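Side-chain contacts in NAD-dependent dehydrogenase (Rhizobium meliloti, PDB 4Z0P), which catalyses the NADPH-dependent reduction of glyoxylate and hydroxypyruvate: residues G25-G29 with R30-D34; V70-G74 with A75-H79; H79-L83 with P84-D88; V92-V95 with D96-T100; Q110-L113 with H114-Q117. All blocks are in the same frame, centred on the assembly; numbering follows the deposited sequence.

Contact 1. Residues G25-G29 with R30-D34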
# COMPACT_ATOMS: atom_id res chain seq x y z
N GLY A 25 -19.14 -28.15 8.34
CA GLY A 25 -18.08 -28.72 9.18
C GLY A 25 -17.67 -27.87 10.38
O GLY A 25 -16.73 -28.24 11.08
N ALA A 26 -18.36 -26.76 10.65
CA ALA A 26 -18.05 -25.96 11.83
C ALA A 26 -18.60 -26.66 13.06
O ALA A 26 -19.60 -27.36 12.96
CB ALA A 26 -18.65 -24.57 11.71
N PHE A 27 -17.93 -26.47 14.20
CA PHE A 27 -18.38 -26.97 15.50
C PHE A 27 -18.79 -28.45 15.46
O PHE A 27 -19.94 -28.79 15.71
CB PHE A 27 -19.53 -26.09 16.00
CG PHE A 27 -19.16 -24.64 16.05
CD1 PHE A 27 -18.31 -24.17 17.03
CD2 PHE A 27 -19.68 -23.74 15.13
CE1 PHE A 27 -17.95 -22.83 17.07
CE2 PHE A 27 -19.33 -22.40 15.18
CZ PHE A 27 -18.46 -21.95 16.15
N PRO A 28 -17.84 -29.33 15.12
CA PRO A 28 -18.22 -30.74 14.94
C PRO A 28 -18.80 -31.31 16.22
O PRO A 28 -18.32 -31.01 17.31
CB PRO A 28 -16.90 -31.42 14.54
CG PRO A 28 -15.82 -30.43 14.82
CD PRO A 28 -16.44 -29.08 14.75
N GLY A 29 -19.88 -32.07 16.09
CA GLY A 29 -20.54 -32.69 17.23
C GLY A 29 -21.57 -31.81 17.94
O GLY A 29 -22.20 -32.28 18.89
N ARG A 30 -21.74 -30.56 17.50
CA ARG A 30 -22.71 -29.63 18.10
C ARG A 30 -23.69 -29.17 17.05
O ARG A 30 -23.33 -28.96 15.90
CB ARG A 30 -22.01 -28.36 18.62
CG ARG A 30 -20.96 -28.61 19.67
CD ARG A 30 -20.30 -27.33 20.11
NE ARG A 30 -19.26 -27.64 21.08
CZ ARG A 30 -19.44 -27.83 22.38
NH1 ARG A 30 -20.64 -27.72 22.95
NH2 ARG A 30 -18.40 -28.12 23.14
N GLU A 31 -24.93 -28.97 17.46
CA GLU A 31 -25.92 -28.32 16.63
C GLU A 31 -25.52 -26.86 16.50
O GLU A 31 -25.14 -26.24 17.50
CB GLU A 31 -27.31 -28.44 17.23
CG GLU A 31 -28.39 -27.88 16.32
CD GLU A 31 -29.79 -27.88 16.91
OE1 GLU A 31 -29.97 -28.25 18.09
OE2 GLU A 31 -30.71 -27.46 16.18
N VAL A 32 -25.56 -26.32 15.28
CA VAL A 32 -25.27 -24.91 15.02
C VAL A 32 -26.60 -24.29 14.63
O VAL A 32 -27.28 -24.80 13.76
CB VAL A 32 -24.23 -24.74 13.89
CG1 VAL A 32 -23.96 -23.26 13.65
CG2 VAL A 32 -22.95 -25.45 14.27
N ILE A 33 -26.98 -23.21 15.31
CA ILE A 33 -28.27 -22.57 15.13
C ILE A 33 -27.98 -21.18 14.57
O ILE A 33 -27.64 -20.25 15.31
CB ILE A 33 -29.04 -22.49 16.47
CG1 ILE A 33 -29.22 -23.88 17.07
CG2 ILE A 33 -30.38 -21.84 16.27
CD1 ILE A 33 -29.76 -23.89 18.47
N ASP A 34 -28.09 -21.05 13.24
CA ASP A 34 -27.83 -19.80 12.55
C ASP A 34 -29.11 -18.98 12.53
O ASP A 34 -30.07 -19.32 11.81
CB ASP A 34 -27.36 -20.08 11.13
CG ASP A 34 -27.04 -18.82 10.35
OD1 ASP A 34 -27.15 -17.68 10.87
OD2 ASP A 34 -26.68 -18.97 9.14
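Phe27 and Arg30 close a tight surface turn that leads from helix 16-23 into strand 32-34, and just beyond it Val32 packs back on Phe27. The turn is a type II beta turn with Pro28 and Gly29 at its corners, closed by one bond from Arg30 N to Phe27 O (3.1 Å, 153° at the hydrogen). At Gly29 the backbone adopts angles at which a CB would be pressed against the preceding carbonyl oxygen, so a residue without a side chain suits this corner. The apolar part rests on a single methyl. Val32 CG2 sits 3.8 Å from Phe27 CD2 and 3.9 Å from Phe27 CB, and the two side chains meet at about a right angle. The methyl reaches the ring because it lies beside the backbone N of Val32, opposite the carbonyl carbon, and therefore points back along the chain. Together with strand 8-12, helix 16-23 and strand 32-34 form a beta-alpha-beta crossover, and this turn is its last link before the outermost strand of the five-stranded parallel sheet. Phe27 faces inward from there, its ring meeting that of Phe294 on helix 290-305. Arg30 starts beside the turn, its CB 3.6 Å from Phe27 O, and its extended chain then carries the guanidinium off to Ser6 O and to a salt bridge with Glu305.

Contact 2. Residues V70-G74 with A75-H79. With OXD (oxalic acid), chain C; NDP (NADPH dihydro-nicotinamide-adenine-dinucleotide phosphate), chain H.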
# COMPACT_ATOMS: atom_id res chain seq x y z
N VAL A 70 -20.05 -15.54 25.77
CA VAL A 70 -20.45 -14.78 24.61
C VAL A 70 -19.21 -14.47 23.78
O VAL A 70 -18.19 -14.02 24.31
CB VAL A 70 -21.17 -13.50 25.03
CG1 VAL A 70 -21.63 -12.72 23.81
CG2 VAL A 70 -22.35 -13.82 25.91
N PHE A 71 -19.28 -14.74 22.49
CA PHE A 71 -18.18 -14.48 21.57
C PHE A 71 -18.57 -13.38 20.60
O PHE A 71 -19.55 -13.52 19.91
CB PHE A 71 -17.85 -15.73 20.76
CG PHE A 71 -17.36 -16.86 21.61
CD1 PHE A 71 -16.02 -16.96 21.93
CD2 PHE A 71 -18.24 -17.81 22.11
CE1 PHE A 71 -15.55 -17.98 22.74
CE2 PHE A 71 -17.76 -18.87 22.90
CZ PHE A 71 -16.41 -18.93 23.20
N SER A 72 -17.80 -12.30 20.59
CA SER A 72 -17.98 -11.29 19.55
C SER A 72 -17.44 -11.78 18.21
O SER A 72 -16.36 -12.36 18.13
CB SER A 72 -17.24 -9.99 19.94
OG SER A 72 -17.44 -9.00 18.94
N GLY A 73 -18.16 -11.48 17.14
CA GLY A 73 -17.66 -11.70 15.79
C GLY A 73 -16.58 -10.75 15.31
O GLY A 73 -16.01 -10.95 14.21
N GLY A 74 -16.30 -9.71 16.10
CA GLY A 74 -15.29 -8.71 15.76
C GLY A 74 -14.36 -8.46 16.92
O GLY A 74 -14.55 -8.97 18.04
N ALA A 75 -13.34 -7.66 16.65
CA ALA A 75 -12.39 -7.25 17.70
C ALA A 75 -12.98 -6.24 18.65
O ALA A 75 -12.57 -6.19 19.81
CB ALA A 75 -11.13 -6.67 17.07
N GLY A 76 -13.90 -5.43 18.14
CA GLY A 76 -14.53 -4.37 18.91
C GLY A 76 -15.77 -4.91 19.59
O GLY A 76 -16.44 -5.79 19.06
N VAL A 77 -16.03 -4.44 20.81
CA VAL A 77 -17.17 -4.93 21.57
C VAL A 77 -18.10 -3.81 22.03
O VAL A 77 -18.99 -4.07 22.87
CB VAL A 77 -16.75 -5.79 22.79
CG1 VAL A 77 -16.20 -7.14 22.34
CG2 VAL A 77 -15.77 -5.02 23.68
N ASP A 78 -17.90 -2.59 21.54
CA ASP A 78 -18.69 -1.44 22.01
C ASP A 78 -20.20 -1.62 21.77
O ASP A 78 -21.00 -1.24 22.60
CB ASP A 78 -18.21 -0.13 21.44
CG ASP A 78 -18.16 -0.14 19.92
OD1 ASP A 78 -17.39 -0.96 19.35
OD2 ASP A 78 -18.90 0.66 19.31
N HIS A 79 -20.59 -2.24 20.67
CA HIS A 79 -22.00 -2.57 20.47
C HIS A 79 -22.53 -3.71 21.32
O HIS A 79 -23.58 -3.58 21.95
CB HIS A 79 -22.31 -2.78 18.97
CG HIS A 79 -23.73 -3.16 18.72
ND1 HIS A 79 -24.75 -2.24 18.77
CD2 HIS A 79 -24.30 -4.36 18.52
CE1 HIS A 79 -25.90 -2.86 18.56
NE2 HIS A 79 -25.66 -4.15 18.42
C1 OXD C . -14.47 -5.32 14.37
C2 OXD C . -15.11 -4.56 13.30
O3 OXD C . -13.90 -6.42 14.12
O4 OXD C . -15.59 -5.16 12.33
O5 OXD C . -14.52 -4.86 15.53
O6 OXD C . -15.17 -3.33 13.38
PA NDP H . -6.63 -3.75 21.58
O1A NDP H . -7.48 -3.87 22.84
O2A NDP H . -5.60 -4.79 21.34
O5B NDP H . -5.92 -2.33 21.67
C5B NDP H . -6.56 -1.15 22.09
C4B NDP H . -5.50 -0.09 22.28
O4B NDP H . -6.18 1.13 22.54
C3B NDP H . -4.58 -0.34 23.48
O3B NDP H . -3.28 0.11 23.12
C2B NDP H . -5.17 0.55 24.55
O2B NDP H . -4.25 1.00 25.53
C1B NDP H . -5.63 1.71 23.71
N9A NDP H . -6.62 2.51 24.45
C8A NDP H . -7.88 2.19 24.83
N7A NDP H . -8.49 3.16 25.48
C5A NDP H . -7.56 4.16 25.52
C6A NDP H . -7.57 5.45 26.09
N6A NDP H . -8.65 5.96 26.74
N1A NDP H . -6.46 6.23 25.96
C2A NDP H . -5.40 5.72 25.31
N3A NDP H . -5.27 4.52 24.75
C4A NDP H . -6.41 3.78 24.88
O3 NDP H . -7.70 -3.61 20.38
PN NDP H . -7.35 -4.02 18.85
O1N NDP H . -6.05 -3.42 18.44
O2N NDP H . -7.58 -5.48 18.64
O5D NDP H . -8.59 -3.31 18.15
C5D NDP H . -8.71 -1.91 18.22
C4D NDP H . -10.06 -1.45 17.69
O4D NDP H . -10.09 -1.51 16.26
C3D NDP H . -11.27 -2.30 18.08
O3D NDP H . -11.70 -1.98 19.42
C2D NDP H . -12.33 -1.98 17.05
O2D NDP H . -13.15 -0.88 17.49
C1D NDP H . -11.45 -1.52 15.86
N1N NDP H . -11.60 -2.37 14.68
C2N NDP H . -12.11 -1.87 13.49
C3N NDP H . -12.24 -2.65 12.38
C7N NDP H . -12.65 -2.11 11.04
O7N NDP H . -13.00 -2.92 10.17
N7N NDP H . -12.65 -0.81 10.83
C4N NDP H . -11.87 -4.09 12.45
C5N NDP H . -11.35 -4.54 13.76
C6N NDP H . -11.20 -3.72 14.79
P2B NDP H . -3.69 0.01 26.67
O1X NDP H . -2.74 -0.89 25.92
O2X NDP H . -2.98 0.99 27.59
O3X NDP H . -4.86 -0.68 27.26
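Gly74, Ala75 and Gly76 line the pocket that holds oxalate and the nicotinamide end of NADPH, while Ser72 and Val77 meet behind them where the loop folds back. Two successive amides grip one carboxylate of the ligand: Ala75 N donates to oxalate O3 at 2.9 Å, and Gly76 N to oxalate O5 at 2.7 Å, both bonds bent to about 150°. His283 and Arg235 bind the same molecule. At the two glycines the fit leaves no room for a side chain. Gly74 CA already stands 3.1 Å from oxalate O3, and a CB on Gly74 would clash with that oxygen; one on Gly76 would run into the ribose hydroxyl O2D of the cofactor. Ala75 does carry a methyl, and it rests 3.7 Å from C6N of the nicotinamide ring. The loop leaves the carboxyl end of strand 69-72, the end of a parallel sheet at which alpha/beta enzymes commonly place their ligands, and as in other 2-hydroxyacid dehydrogenases the substrate probably takes the place that oxalate has here. Ser72 bridges the bend. With OG opposite its own backbone N (chi1 -179°), the hydroxyl reaches forward to donate to Gly74 O at 3.0 Å, approaching from above the carbonyl plane. The CB of Ser72 meanwhile lies against Val77 CG1 at 3.9 Å. On the cofactor side, Ala75 O accepts from Arg93 NH1, tying the loop to a residue that also holds the NADPH phosphate.

Contact 3. Residues H79-L83 with P84-D88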
# COMPACT_ATOMS: atom_id res chain seq x y z
N HIS A 79 -20.59 -2.24 20.67
CA HIS A 79 -22.00 -2.57 20.47
C HIS A 79 -22.53 -3.71 21.32
O HIS A 79 -23.58 -3.58 21.95
CB HIS A 79 -22.31 -2.78 18.97
CG HIS A 79 -23.73 -3.16 18.72
ND1 HIS A 79 -24.75 -2.24 18.77
CD2 HIS A 79 -24.30 -4.36 18.52
CE1 HIS A 79 -25.90 -2.86 18.56
NE2 HIS A 79 -25.66 -4.15 18.42
N VAL A 80 -21.81 -4.86 21.40
CA VAL A 80 -22.35 -5.99 22.15
C VAL A 80 -22.51 -5.65 23.63
O VAL A 80 -23.40 -6.13 24.27
CB VAL A 80 -21.54 -7.33 21.98
CG1 VAL A 80 -20.18 -7.26 22.59
CG2 VAL A 80 -22.27 -8.51 22.58
N LEU A 81 -21.63 -4.76 24.12
CA LEU A 81 -21.74 -4.33 25.54
C LEU A 81 -23.03 -3.60 25.83
O LEU A 81 -23.43 -3.54 26.99
CB LEU A 81 -20.54 -3.46 25.95
CG LEU A 81 -19.20 -4.21 26.06
CD1 LEU A 81 -18.08 -3.21 26.25
CD2 LEU A 81 -19.21 -5.18 27.24
N THR A 82 -23.67 -3.06 24.80
CA THR A 82 -24.93 -2.32 24.97
C THR A 82 -26.17 -3.17 24.83
O THR A 82 -27.27 -2.70 25.10
CB THR A 82 -25.07 -1.17 23.95
OG1 THR A 82 -25.31 -1.69 22.63
CG2 THR A 82 -23.83 -0.28 23.95
N LEU A 83 -26.01 -4.43 24.42
CA LEU A 83 -27.18 -5.27 24.17
C LEU A 83 -27.93 -5.57 25.44
O LEU A 83 -27.35 -5.93 26.49
CB LEU A 83 -26.81 -6.54 23.40
CG LEU A 83 -26.32 -6.34 21.99
CD1 LEU A 83 -25.64 -7.61 21.52
CD2 LEU A 83 -27.45 -5.93 21.05
N PRO A 84 -29.28 -5.39 25.41
CA PRO A 84 -30.01 -5.61 26.61
C PRO A 84 -29.88 -7.06 27.09
O PRO A 84 -29.83 -8.01 26.27
CB PRO A 84 -31.47 -5.26 26.24
CG PRO A 84 -31.47 -4.86 24.82
CD PRO A 84 -30.14 -5.11 24.24
N GLY A 85 -29.72 -7.19 28.39
CA GLY A 85 -29.59 -8.46 29.05
C GLY A 85 -28.27 -9.16 28.82
O GLY A 85 -28.16 -10.34 29.13
N LEU A 86 -27.24 -8.45 28.36
CA LEU A 86 -25.91 -9.08 28.18
C LEU A 86 -25.54 -9.80 29.47
O LEU A 86 -25.54 -9.21 30.54
CB LEU A 86 -24.83 -8.06 27.77
CG LEU A 86 -23.41 -8.65 27.60
CD1 LEU A 86 -23.23 -9.39 26.31
CD2 LEU A 86 -22.38 -7.53 27.69
N PRO A 87 -25.28 -11.12 29.39
CA PRO A 87 -25.10 -11.86 30.63
C PRO A 87 -23.79 -11.58 31.32
O PRO A 87 -22.81 -11.20 30.69
CB PRO A 87 -25.20 -13.33 30.19
CG PRO A 87 -24.78 -13.30 28.78
CD PRO A 87 -25.37 -12.03 28.23
N ASP A 88 -23.80 -11.78 32.64
CA ASP A 88 -22.64 -11.58 33.49
C ASP A 88 -21.72 -12.80 33.42
O ASP A 88 -21.52 -13.52 34.39
CB ASP A 88 -23.16 -11.30 34.93
CG ASP A 88 -22.07 -10.91 35.91
OD1 ASP A 88 -21.01 -10.42 35.49
OD2 ASP A 88 -22.29 -11.09 37.12
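Leu86 turns its forked end back onto the chain before it, one methyl against Val80 and the other against Leu81. Its CD1 meets Val80 CG2 at 4.0 Å, with the two side chains at about a right angle. The second branch, CD2, approaches Leu81 more aslant, lying 4.0 Å from Leu81 CD2 and 3.9 Å from Leu81 CA. Between these neighbours both methyls of Leu86 straddle the backbone oxygen Val80 O. This reach depends on chi1 near 179°, which swings CG away from the backbone N of Leu86 and toward the preceding segment. With an alanine here the two methyls would be gone, and Val80 CG2 and Leu81 CD2 would probably lose their shared partner, leaving a gap beside the turn. Outside the two segments, Phe61 and Lys316 also pack on Leu86, while Val80 and Leu81 touch Leu91. The backbone of 79-83 is itself braced: His79 O accepts from both Thr82 N at 2.9 Å and Thr82 OG1 at 2.7 Å, the hydroxyl lying in the carbonyl plane on a lone pair. The bond from Leu86 N to Leu83 O, 3.1 Å long, closes a type II beta turn with Pro84 and Gly85 at the corners, a proline-glycine reversal in the connection between the parallel strands 69-72 and 91-92.

Contact 4. Residues V92-V95 with D96-T100. With NDP (NADPH dihydro-nicotinamide-adenine-dinucleotide phosphate), chain H.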
# COMPACT_ATOMS: atom_id res chain seq x y z
N VAL A 92 -15.75 -12.74 25.01
CA VAL A 92 -14.49 -13.01 24.33
C VAL A 92 -14.50 -12.26 23.00
O VAL A 92 -15.41 -12.48 22.20
CB VAL A 92 -14.32 -14.52 24.05
CG1 VAL A 92 -13.08 -14.79 23.19
CG2 VAL A 92 -14.23 -15.29 25.36
N ARG A 93 -13.50 -11.41 22.76
CA ARG A 93 -13.44 -10.68 21.48
C ARG A 93 -12.65 -11.48 20.44
O ARG A 93 -11.93 -12.41 20.78
CB ARG A 93 -12.83 -9.27 21.68
CG ARG A 93 -11.32 -9.26 21.87
CD ARG A 93 -10.85 -7.96 22.50
NE ARG A 93 -9.41 -7.81 22.39
CZ ARG A 93 -8.79 -7.24 21.36
NH1 ARG A 93 -9.46 -6.74 20.33
NH2 ARG A 93 -7.48 -7.18 21.37
N PHE A 94 -12.79 -11.12 19.17
CA PHE A 94 -12.06 -11.80 18.10
C PHE A 94 -10.67 -11.19 17.91
O PHE A 94 -10.54 -9.99 17.68
CB PHE A 94 -12.86 -11.71 16.80
CG PHE A 94 -12.33 -12.53 15.64
CD1 PHE A 94 -11.78 -13.80 15.80
CD2 PHE A 94 -12.43 -12.02 14.34
CE1 PHE A 94 -11.32 -14.53 14.72
CE2 PHE A 94 -11.98 -12.77 13.26
CZ PHE A 94 -11.43 -14.01 13.45
N VAL A 95 -9.65 -12.03 18.08
CA VAL A 95 -8.27 -11.66 17.84
C VAL A 95 -7.73 -12.81 17.00
O VAL A 95 -7.84 -13.96 17.41
CB VAL A 95 -7.49 -11.56 19.15
CG1 VAL A 95 -6.01 -11.32 18.89
CG2 VAL A 95 -8.03 -10.41 20.00
N ASP A 96 -7.14 -12.53 15.84
CA ASP A 96 -6.70 -13.59 14.94
C ASP A 96 -5.77 -13.00 13.91
O ASP A 96 -5.95 -11.85 13.50
CB ASP A 96 -7.90 -14.19 14.20
CG ASP A 96 -7.56 -15.48 13.47
OD1 ASP A 96 -7.49 -16.51 14.16
OD2 ASP A 96 -7.37 -15.47 12.23
N ARG A 97 -4.79 -13.80 13.47
CA ARG A 97 -3.86 -13.36 12.44
C ARG A 97 -4.57 -12.85 11.20
O ARG A 97 -4.09 -11.92 10.57
CB ARG A 97 -2.94 -14.54 12.03
CG ARG A 97 -2.02 -14.26 10.85
N THR A 98 -5.70 -13.46 10.83
CA THR A 98 -6.42 -13.01 9.62
C THR A 98 -6.96 -11.59 9.77
O THR A 98 -6.87 -10.77 8.84
CB THR A 98 -7.61 -13.94 9.25
OG1 THR A 98 -8.57 -13.96 10.33
CG2 THR A 98 -7.11 -15.34 8.90
N LEU A 99 -7.47 -11.27 10.96
CA LEU A 99 -8.01 -9.93 11.18
C LEU A 99 -6.89 -8.88 11.20
O LEU A 99 -6.95 -7.83 10.54
CB LEU A 99 -8.82 -9.90 12.49
CG LEU A 99 -9.69 -8.66 12.70
CD1 LEU A 99 -10.86 -8.61 11.75
CD2 LEU A 99 -10.23 -8.71 14.13
N THR A 100 -5.83 -9.21 11.91
CA THR A 100 -4.70 -8.31 12.03
C THR A 100 -4.06 -8.01 10.70
O THR A 100 -3.75 -6.85 10.39
CB THR A 100 -3.66 -8.92 12.98
OG1 THR A 100 -4.30 -9.22 14.23
CG2 THR A 100 -2.53 -7.96 13.24
PA NDP H . -6.63 -3.75 21.58
O1A NDP H . -7.48 -3.87 22.84
O2A NDP H . -5.60 -4.79 21.34
O5B NDP H . -5.92 -2.33 21.67
C5B NDP H . -6.56 -1.15 22.09
C4B NDP H . -5.50 -0.09 22.28
O4B NDP H . -6.18 1.13 22.54
C3B NDP H . -4.58 -0.34 23.48
O3B NDP H . -3.28 0.11 23.12
C2B NDP H . -5.17 0.55 24.55
O2B NDP H . -4.25 1.00 25.53
C1B NDP H . -5.63 1.71 23.71
N9A NDP H . -6.62 2.51 24.45
C8A NDP H . -7.88 2.19 24.83
N7A NDP H . -8.49 3.16 25.48
C5A NDP H . -7.56 4.16 25.52
C6A NDP H . -7.57 5.45 26.09
N6A NDP H . -8.65 5.96 26.74
N1A NDP H . -6.46 6.23 25.96
C2A NDP H . -5.40 5.72 25.31
N3A NDP H . -5.27 4.52 24.75
C4A NDP H . -6.41 3.78 24.88
O3 NDP H . -7.70 -3.61 20.38
PN NDP H . -7.35 -4.02 18.85
O1N NDP H . -6.05 -3.42 18.44
O2N NDP H . -7.58 -5.48 18.64
O5D NDP H . -8.59 -3.31 18.15
C5D NDP H . -8.71 -1.91 18.22
C4D NDP H . -10.06 -1.45 17.69
O4D NDP H . -10.09 -1.51 16.26
C3D NDP H . -11.27 -2.30 18.08
O3D NDP H . -11.70 -1.98 19.42
C2D NDP H . -12.33 -1.98 17.05
O2D NDP H . -13.15 -0.88 17.49
C1D NDP H . -11.45 -1.52 15.86
N1N NDP H . -11.60 -2.37 14.68
C2N NDP H . -12.11 -1.87 13.49
C3N NDP H . -12.24 -2.65 12.38
C7N NDP H . -12.65 -2.11 11.04
O7N NDP H . -13.00 -2.92 10.17
N7N NDP H . -12.65 -0.81 10.83
C4N NDP H . -11.87 -4.09 12.45
C5N NDP H . -11.35 -4.54 13.76
C6N NDP H . -11.20 -3.72 14.79
P2B NDP H . -3.69 0.01 26.67
O1X NDP H . -2.74 -0.89 25.92
O2X NDP H . -2.98 0.99 27.59
O3X NDP H . -4.86 -0.68 27.26
O HOH W 1 -7.67 -16.72 16.80
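Asp96 sets its CB against the ring of Phe94, 3.5 Å from Phe94 CE1, and its carboxylate lies nearly parallel to that ring, the planes 15° apart. The torsion chi1 of -168° places the carboxylate forward, over the start of the helix. Its OD1 shares a water with the preceding carbonyl: the water donates to Asp96 OD1 at 2.7 Å and also to Val95 O. The other oxygen serves the helix. Two residues on, Thr98 gives OD2 two donors, Thr98 N at 3.0 Å and Thr98 OG1 at 2.7 Å, which come from opposite faces of the carboxylate plane; the amide arrives from above it, the hydroxyl on the anti side. Holding one oxygen from both faces should leave the carboxylate little freedom to rotate. Thr98 also packs on Glu137 of the second subunit. Leu99 then turns inward, its CD2 4.0 Å from Phe94 CD2 and close to Phe94 O, so that the ring is touched by Asp96 and Leu99 alike. With Thr100 the helical pattern sets in, Thr100 N donating to Asp96 O. Before the helix, Arg93 reaches the cofactor. Val95 CG2 sits 3.5 Å above the centre of the Arg93 guanidinium, whose opposite face meets the phosphate oxygen O1A, while Arg93 NH1 donates to O2N at 2.8 Å. The N-cap of helix 97-115 comes three residues after the arginine that binds the NADPH pyrophosphate.

Contact 5. Residues Q110-L113 with H114-Q117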
# COMPACT_ATOMS: atom_id res chain seq x y z
N GLN A 110 -3.78 3.16 2.92
CA GLN A 110 -4.09 4.58 3.11
C GLN A 110 -2.82 5.41 3.20
O GLN A 110 -2.73 6.50 2.63
CB GLN A 110 -4.89 4.84 4.38
CG GLN A 110 -6.16 4.03 4.52
CD GLN A 110 -6.96 3.91 3.26
OE1 GLN A 110 -7.25 4.90 2.59
NE2 GLN A 110 -7.33 2.68 2.91
N CYS A 111 -1.84 4.93 3.97
CA CYS A 111 -0.60 5.70 4.10
C CYS A 111 0.09 5.86 2.72
O CYS A 111 0.65 6.92 2.44
CB CYS A 111 0.35 5.07 5.12
SG CYS A 111 -0.31 5.21 6.82
N LEU A 112 0.07 4.83 1.88
CA LEU A 112 0.64 4.94 0.54
C LEU A 112 -0.17 5.84 -0.38
O LEU A 112 0.43 6.67 -1.12
CB LEU A 112 0.87 3.57 -0.08
CG LEU A 112 1.93 2.72 0.60
CD1 LEU A 112 1.93 1.30 0.04
CD2 LEU A 112 3.32 3.34 0.52
N LEU A 113 -1.49 5.74 -0.33
CA LEU A 113 -2.36 6.61 -1.15
C LEU A 113 -2.09 8.08 -0.85
O LEU A 113 -1.99 8.90 -1.76
CB LEU A 113 -3.83 6.30 -0.90
CG LEU A 113 -4.43 5.03 -1.53
CD1 LEU A 113 -5.82 4.82 -0.94
CD2 LEU A 113 -4.52 5.22 -3.03
N HIS A 114 -1.97 8.42 0.43
CA HIS A 114 -1.66 9.80 0.81
C HIS A 114 -0.22 10.20 0.49
O HIS A 114 0.03 11.25 -0.10
CB HIS A 114 -2.04 10.04 2.26
CG HIS A 114 -3.51 10.02 2.49
ND1 HIS A 114 -4.36 11.02 2.07
CD2 HIS A 114 -4.29 9.10 3.08
CE1 HIS A 114 -5.60 10.72 2.41
NE2 HIS A 114 -5.58 9.55 3.02
N LEU A 115 0.74 9.33 0.81
CA LEU A 115 2.15 9.62 0.52
C LEU A 115 2.37 9.86 -0.96
O LEU A 115 3.04 10.81 -1.36
CB LEU A 115 3.04 8.46 0.94
CG LEU A 115 4.53 8.53 0.54
CD1 LEU A 115 5.22 9.66 1.31
CD2 LEU A 115 5.20 7.18 0.75
N ARG A 116 1.81 8.97 -1.76
CA ARG A 116 2.06 8.96 -3.20
C ARG A 116 1.07 9.83 -4.00
O ARG A 116 1.03 9.77 -5.22
CB ARG A 116 2.12 7.53 -3.71
CG ARG A 116 3.23 6.66 -3.10
CD ARG A 116 4.65 7.21 -3.26
NE ARG A 116 4.98 7.20 -4.67
CZ ARG A 116 5.91 6.45 -5.26
NH1 ARG A 116 6.75 5.70 -4.57
NH2 ARG A 116 6.01 6.49 -6.58
N GLN A 117 0.34 10.69 -3.32
CA GLN A 117 -0.44 11.77 -3.94
C GLN A 117 -1.40 11.20 -4.97
O GLN A 117 -1.60 11.74 -6.07
CB GLN A 117 0.50 12.81 -4.58
CG GLN A 117 1.50 13.34 -3.58
CD GLN A 117 2.43 14.36 -4.17
OE1 GLN A 117 2.11 15.55 -4.22
NE2 GLN A 117 3.59 13.91 -4.62
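His114 folds its ring back over the preceding turn of helix 97-115, bringing CD2 to 3.1 Å from Gln110 O. The same oxygen takes the bond from His114 N at 3.0 Å, so it is approached by both the amide and the ring carbon, and here the packing is close. Leu115 N to Cys111 O and Arg116 N to Leu112 O, at 2.9 and 2.8 Å, continue the i to i+4 bonding of the helix. The ring has CG beside its backbone N (chi1 -69°), and from there its NE2 is bonded to Ser257, whose hydroxyl also meets Gln110 OE1, while Tyr279 meets the imidazole edge-to-face. An alanine in place of His114 would probably leave the Ser257 hydroxyl without its imidazole partner and Tyr279 without the ring it meets. The apolar touch within the helix is slacker, Leu112 CD2 reaching Leu115 CD2 only at 4.3 Å; these leucines turn toward the second subunit, where its Met108 and Glu105 pack on them. At Arg116 the chain leaves helical angles. Gln117, with a positive phi of 56°, is the C-prime residue of a Schellman motif, its N donating to His114 O at a long 3.3 Å. His114 O also bonds a glycerol, probably from the crystallisation liquor, on this more open side. Arg116, bent along its chain, forms a salt bridge with Glu105 of the second subunit, so the polar side chains divide: His114 and Gln110 to Ser257 of the sheet, Gln117 to Gln135, and Arg116 to the second subunit.

How the contacts relate
Contact 1 is a surface contact and contact 3 only partly buried; both are type II turns with proline and glycine at the corners, backed by a few apolar touches. Contact 2 is buried, and contact 4 partly so; both meet the cofactor, contact 2 through a glycine-rich loop and contact 4 through an arginine. They are also joined by the pairing of Val70 and Ser72 with Val92. Contacts 2 and 3 share His79, and Pro87 packs on Val70. Helix 97-115 runs from the capped start in contact 4 to the Schellman exit in contact 5, about 26 Å between centres, where the chemistry turns to polar side-chain pairs and the subunit interface.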